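Hydrolase (Rhizobium meliloti, PDB 5HOE) probably cleaves acetyl esters of carbohydrates as an octameric acetylesterase of the SGNH (GDSL-like) hydrolase family. Local coordinates at residues W28-V33 and S37-Y42; I63-S68 and S85-M90. One frame throughout, in Å; residues are numbered along the deposited sequence.

Contact 1: W28-V33 and S37-Y42; sequences WGWIPV and SPTLRY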
loop_
_atom_site.group_PDB
_atom_site.type_symbol
_atom_site.label_atom_id
_atom_site.label_comp_id
_atom_site.label_asym_id
_atom_site.label_seq_id
_atom_site.Cartn_x
_atom_site.Cartn_y
_atom_site.Cartn_z
ATOM N N TRP A 28 16.453 -27.565 4.178
ATOM C CA TRP A 28 15.789 -28.289 3.089
ATOM C C TRP A 28 16.646 -29.457 2.597
ATOM O O TRP A 28 16.137 -30.557 2.345
ATOM C CB TRP A 28 15.486 -27.332 1.926
ATOM C CG TRP A 28 14.738 -27.993 0.783
ATOM C CD1 TRP A 28 13.415 -28.333 0.765
ATOM C CD2 TRP A 28 15.271 -28.392 -0.492
ATOM N NE1 TRP A 28 13.090 -28.915 -0.433
ATOM C CE2 TRP A 28 14.211 -28.982 -1.218
ATOM C CE3 TRP A 28 16.548 -28.331 -1.084
ATOM C CZ2 TRP A 28 14.373 -29.485 -2.506
ATOM C CZ3 TRP A 28 16.704 -28.845 -2.366
ATOM C CH2 TRP A 28 15.620 -29.420 -3.060
ATOM N N GLY A 29 17.955 -29.235 2.461
ATOM C CA GLY A 29 18.867 -30.302 2.076
ATOM C C GLY A 29 19.331 -30.205 0.638
ATOM O O GLY A 29 19.266 -31.184 -0.115
ATOM N N TRP A 30 19.832 -29.032 0.263
ATOM C CA TRP A 30 20.367 -28.787 -1.073
ATOM C C TRP A 30 21.672 -29.560 -1.271
ATOM O O TRP A 30 22.659 -29.322 -0.569
ATOM C CB TRP A 30 20.624 -27.288 -1.218
ATOM C CG TRP A 30 21.191 -26.825 -2.534
ATOM C CD1 TRP A 30 22.436 -27.047 -3.009
ATOM C CD2 TRP A 30 20.529 -26.011 -3.504
ATOM N NE1 TRP A 30 22.592 -26.445 -4.237
ATOM C CE2 TRP A 30 21.428 -25.806 -4.566
ATOM C CE3 TRP A 30 19.244 -25.458 -3.588
ATOM C CZ2 TRP A 30 21.092 -25.063 -5.699
ATOM C CZ3 TRP A 30 18.905 -24.738 -4.712
ATOM C CH2 TRP A 30 19.828 -24.541 -5.754
ATOM N N ILE A 31 21.716 -30.402 -2.288
ATOM C CA ILE A 31 22.935 -31.160 -2.578
ATOM C C ILE A 31 23.874 -30.288 -3.397
ATOM O O ILE A 31 23.517 -29.881 -4.506
ATOM C CB ILE A 31 22.626 -32.449 -3.361
ATOM C CG1 ILE A 31 21.674 -33.348 -2.577
ATOM C CG2 ILE A 31 23.942 -33.203 -3.658
ATOM C CD1 ILE A 31 21.183 -34.564 -3.383
ATOM N N PRO A 32 25.077 -29.988 -2.928
ATOM C CA PRO A 32 25.970 -29.165 -3.748
ATOM C C PRO A 32 26.392 -29.907 -5.005
ATOM O O PRO A 32 26.691 -31.100 -4.963
ATOM C CB PRO A 32 27.159 -28.883 -2.820
ATOM C CG PRO A 32 27.101 -29.922 -1.768
ATOM C CD PRO A 32 25.693 -30.407 -1.649
ATOM N N VAL A 33 26.421 -29.187 -6.136
ATOM C CA VAL A 33 26.714 -29.820 -7.424
ATOM C C VAL A 33 27.565 -28.909 -8.307
ATOM O O VAL A 33 27.475 -27.678 -8.244
ATOM C CB VAL A 33 25.449 -30.282 -8.193
ATOM C CG1 VAL A 33 24.709 -31.396 -7.444
ATOM C CG2 VAL A 33 24.525 -29.107 -8.497
ATOM N N SER A 37 23.386 -25.154 -10.140
ATOM C CA SER A 37 21.932 -25.122 -10.048
ATOM C C SER A 37 21.379 -25.526 -11.410
ATOM O O SER A 37 21.966 -25.183 -12.432
ATOM C CB SER A 37 21.453 -23.700 -9.696
ATOM O OG SER A 37 20.045 -23.611 -9.720
ATOM N N PRO A 38 20.245 -26.242 -11.444
ATOM C CA PRO A 38 19.425 -26.728 -10.334
ATOM C C PRO A 38 20.028 -27.958 -9.663
ATOM O O PRO A 38 21.055 -28.469 -10.136
ATOM C CB PRO A 38 18.103 -27.098 -11.016
ATOM C CG PRO A 38 18.510 -27.493 -12.395
ATOM C CD PRO A 38 19.666 -26.593 -12.751
ATOM N N THR A 39 19.403 -28.422 -8.578
ATOM C CA THR A 39 19.898 -29.591 -7.866
ATOM C C THR A 39 18.753 -30.353 -7.203
ATOM O O THR A 39 17.606 -29.898 -7.151
ATOM C CB THR A 39 20.938 -29.216 -6.807
ATOM O OG1 THR A 39 21.655 -30.385 -6.420
ATOM C CG2 THR A 39 20.268 -28.629 -5.559
ATOM N N LEU A 40 19.105 -31.515 -6.656
ATOM C CA LEU A 40 18.177 -32.411 -5.986
ATOM C C LEU A 40 18.312 -32.261 -4.477
ATOM O O LEU A 40 19.222 -31.599 -3.977
ATOM C CB LEU A 40 18.480 -33.855 -6.381
ATOM C CG LEU A 40 18.358 -34.172 -7.870
ATOM C CD1 LEU A 40 18.984 -35.519 -8.161
ATOM C CD2 LEU A 40 16.892 -34.164 -8.328
ATOM N N ARG A 41 17.373 -32.885 -3.761
ATOM C CA ARG A 41 17.281 -32.844 -2.306
ATOM C C ARG A 41 17.898 -34.097 -1.697
ATOM O O ARG A 41 17.676 -35.212 -2.184
ATOM C CB ARG A 41 15.808 -32.776 -1.891
ATOM C CG ARG A 41 15.568 -32.348 -0.440
ATOM C CD ARG A 41 14.082 -32.296 -0.154
ATOM N NE ARG A 41 13.829 -31.762 1.172
ATOM C CZ ARG A 41 12.639 -31.670 1.732
ATOM N NH1 ARG A 41 11.559 -32.080 1.068
ATOM N NH2 ARG A 41 12.535 -31.149 2.959
ATOM N N TYR A 42 18.650 -33.919 -0.615
ATOM C CA TYR A 42 19.128 -35.077 0.129
ATOM C C TYR A 42 17.933 -35.877 0.649
ATOM O O TYR A 42 16.926 -35.292 1.055
ATOM C CB TYR A 42 19.960 -34.642 1.343
ATOM C CG TYR A 42 21.380 -34.224 1.045
ATOM C CD1 TYR A 42 22.327 -35.165 0.667
ATOM C CD2 TYR A 42 21.792 -32.896 1.168
ATOM C CE1 TYR A 42 23.633 -34.792 0.403
ATOM C CE2 TYR A 42 23.098 -32.526 0.921
ATOM C CZ TYR A 42 24.006 -33.463 0.532
ATOM O OH TYR A 42 25.305 -33.074 0.256
#
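Tyr-42 N and Ile-31 N make the two backbone bonds, to Gly-29 O and Leu-40 O, and the side chains of Arg-41 and Thr-39 add one each. Tyr-42 N to Gly-29 O is nearly straight (2.8 Å, 168° at the hydrogen), and Ile-31 N reaches Leu-40 O at 3.2 Å; together they make a single beta bridge between Trp-30 and Arg-41. Arg-41 NE donates to Trp-28 O, which lies at the edge of the guanidinium, in its plane, at 2.9 Å from NE. Thr-39 OG1 lies on a lone pair of Ile-31 O, 2.7 Å away.

Flat groups supply the stacking. The Arg-41 guanidinium lies on Trp-28 with planes 7° apart and centres 4.0 Å apart. The extended Arg-41 chain, CG anti to the backbone N (chi1 -164°), carries its methylenes across the face of the indole.

CH-pi contacts complete the packing. Arg-41 CG sits over the six-membered ring of Trp-28, Thr-39 CG2 stands 3.3 Å from the centroid of the Trp-30 five-membered ring, and Ile-31 CG1 is centred over the Tyr-42 ring at 3.6 Å from its centroid. Tyr-42 OH touches Pro-32 CD but bonds to Leu-210 O.

The arrangement is a compact loop following helix 25-28. Trp-30 stacks on His-209, which with Ser-25 and Asp-206 forms a probable catalytic triad, so the loop is consistent with a wall of the active site of an SGNH hydrolase.

Contact 2: I63-S68 and S85-M90; sequences IEEGLS and STYLPM
Glu-65 and Tyr-87 carry this contact by themselves, burying 40 and 44 Å² in a total of 86 Å². Tyr-87 OH donates to Glu-65 OE1 at 2.9 Å, and the carboxylate sits at the edge of the phenol ring, near its plane. The oxygen is approached from above the carboxylate plane, 44° out of it, and the two flat groups are turned 62° from each other.

Both side chains start toward the opposing segment. On the helix, CG of Tyr-87 is anti to the backbone N (chi1 -178°), which sends the ring across to the strand, so that the two side chains together span backbones whose nearest CA atoms, those of Glu-65 and Leu-88, are 9.2 Å apart. The Glu-65 chain bends at chi2, which brings its carboxylate to the edge of the Tyr-87 ring.

The carboxylate is buried but has other polar partners: OE2 bonds to His-95 NE2 of the same chain and lies close to the like-charged Glu-65 OE2 of the second subunit, and OE1 has a weak bond to His-95 NE2 of that subunit. With an alanine here in place of Glu-65, the Tyr-87 hydroxyl and His-95 would probably lose their carboxylate acceptor, and a gap is likely to open between strand and helix. The Tyr-87 ring also stacks on Tyr-87 of the second subunit.

Strand 60-66 is an outermost strand of the chain's parallel sheet, and helix 84-95 packs beside it. This is a strand-to-helix contact of the three-layer alpha/beta/alpha SGNH hydrolase fold, here placed at a subunit interface.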
loop_
_atom_site.group_PDB
_atom_site.type_symbol
_atom_site.label_atom_id
_atom_site.label_comp_id
_atom_site.label_asym_id
_atom_site.label_seq_id
_atom_site.Cartn_x
_atom_site.Cartn_y
_atom_site.Cartn_z
ATOM N N ILE A 63 9.444 -31.725 12.734
ATOM C CA ILE A 63 8.706 -31.055 11.671
ATOM C C ILE A 63 9.708 -30.230 10.874
ATOM O O ILE A 63 10.447 -29.417 11.444
ATOM C CB ILE A 63 7.620 -30.144 12.263
ATOM C CG1 ILE A 63 6.638 -30.955 13.115
ATOM C CG2 ILE A 63 6.875 -29.392 11.167
ATOM C CD1 ILE A 63 6.028 -30.173 14.208
ATOM N N GLU A 64 9.779 -30.479 9.576
ATOM C CA GLU A 64 10.715 -29.784 8.703
ATOM C C GLU A 64 10.024 -28.610 8.021
ATOM O O GLU A 64 8.982 -28.782 7.367
ATOM C CB GLU A 64 11.244 -30.746 7.646
ATOM C CG GLU A 64 11.949 -31.958 8.219
ATOM C CD GLU A 64 12.496 -32.838 7.128
ATOM O OE1 GLU A 64 11.737 -33.647 6.563
ATOM O OE2 GLU A 64 13.679 -32.694 6.813
ATOM N N GLU A 65 10.614 -27.417 8.173
ATOM C CA GLU A 65 10.225 -26.218 7.414
ATOM C C GLU A 65 11.485 -25.528 6.876
ATOM O O GLU A 65 11.868 -24.443 7.336
ATOM C CB GLU A 65 9.377 -25.268 8.270
ATOM C CG GLU A 65 8.002 -25.817 8.662
ATOM C CD GLU A 65 7.003 -25.944 7.535
ATOM O OE1 GLU A 65 7.296 -25.570 6.389
ATOM O OE2 GLU A 65 5.875 -26.419 7.830
ATOM N N GLY A 66 12.110 -26.153 5.880
ATOM C CA GLY A 66 13.280 -25.605 5.220
ATOM C C GLY A 66 12.913 -25.126 3.822
ATOM O O GLY A 66 12.262 -25.836 3.062
ATOM N N LEU A 67 13.373 -23.932 3.488
ATOM C CA LEU A 67 13.082 -23.330 2.194
ATOM C C LEU A 67 14.351 -22.727 1.618
ATOM O O LEU A 67 14.941 -21.818 2.211
ATOM C CB LEU A 67 11.985 -22.272 2.326
ATOM C CG LEU A 67 11.662 -21.484 1.062
ATOM C CD1 LEU A 67 11.101 -22.405 -0.019
ATOM C CD2 LEU A 67 10.666 -20.368 1.397
ATOM N N SER A 68 14.785 -23.242 0.469
ATOM C CA SER A 68 15.965 -22.688 -0.181
ATOM C C SER A 68 15.807 -21.188 -0.400
ATOM O O SER A 68 14.725 -20.706 -0.743
ATOM C CB SER A 68 16.177 -23.389 -1.519
ATOM O OG SER A 68 16.474 -24.760 -1.297
ATOM N N SER A 85 10.236 -14.351 8.225
ATOM C CA SER A 85 9.356 -13.774 9.232
ATOM C C SER A 85 7.923 -13.608 8.706
ATOM O O SER A 85 7.002 -13.434 9.503
ATOM C CB SER A 85 9.927 -12.435 9.718
ATOM O OG SER A 85 9.745 -11.420 8.732
ATOM N N THR A 86 7.727 -13.622 7.381
ATOM C CA THR A 86 6.369 -13.585 6.843
ATOM C C THR A 86 5.622 -14.897 7.079
ATOM O O THR A 86 4.402 -14.886 7.270
ATOM C CB THR A 86 6.428 -13.237 5.352
ATOM O OG1 THR A 86 7.051 -11.961 5.191
ATOM C CG2 THR A 86 5.029 -13.223 4.710
ATOM N N TYR A 87 6.329 -16.026 7.029
ATOM C CA TYR A 87 5.764 -17.378 7.105
ATOM C C TYR A 87 5.787 -17.976 8.510
ATOM O O TYR A 87 4.934 -18.816 8.823
ATOM C CB TYR A 87 6.591 -18.279 6.167
ATOM C CG TYR A 87 6.243 -19.760 5.958
ATOM C CD1 TYR A 87 6.727 -20.763 6.808
ATOM C CD2 TYR A 87 5.501 -20.159 4.851
ATOM C CE1 TYR A 87 6.437 -22.112 6.574
ATOM C CE2 TYR A 87 5.218 -21.486 4.611
ATOM C CZ TYR A 87 5.691 -22.461 5.463
ATOM O OH TYR A 87 5.382 -23.789 5.199
ATOM N N LEU A 88 6.737 -17.588 9.370
ATOM C CA LEU A 88 6.889 -18.285 10.649
ATOM C C LEU A 88 5.638 -18.234 11.526
ATOM O O LEU A 88 5.261 -19.279 12.078
ATOM C CB LEU A 88 8.159 -17.810 11.368
ATOM C CG LEU A 88 8.501 -18.531 12.674
ATOM C CD1 LEU A 88 8.715 -20.026 12.461
ATOM C CD2 LEU A 88 9.740 -17.930 13.301
ATOM N N PRO A 89 4.960 -17.097 11.714
ATOM C CA PRO A 89 3.752 -17.131 12.567
ATOM C C PRO A 89 2.704 -18.128 12.109
ATOM O O PRO A 89 2.171 -18.881 12.934
ATOM C CB PRO A 89 3.260 -15.675 12.554
ATOM C CG PRO A 89 4.530 -14.882 12.324
ATOM C CD PRO A 89 5.316 -15.720 11.329
ATOM N N MET A 90 2.449 -18.201 10.801
ATOM C CA MET A 90 1.536 -19.209 10.253
ATOM C C MET A 90 2.033 -20.636 10.521
ATOM O O MET A 90 1.246 -21.538 10.860
ATOM C CB MET A 90 1.382 -18.974 8.734
ATOM C CG MET A 90 0.585 -17.732 8.341
ATOM S SD MET A 90 0.355 -17.514 6.548
ATOM C CE MET A 90 1.582 -16.287 6.105
#

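How the contacts relate
From the N terminus, the chain leaves strand 17-23 through helix 25-28 and first closes contact 1, a short loop with three residues between its segments. It then runs through helix 48-56 into strand 60-66, where contact 2 opens; 16 intervening residues lead to helix 84-95, which closes it. The two loops therefore follow in series, neither enclosing nor crossing the other. Their centres are about 18 Å apart, yet they meet: Trp-28 CE3 packs 3.6 Å from Ser-68 OG, and Trp-30 CE3 lies 3.7 Å from the same oxygen. Contact 1 thus adjoins the loop that leaves the strand which contact 2 joins to its helix, and both touch the second subunit.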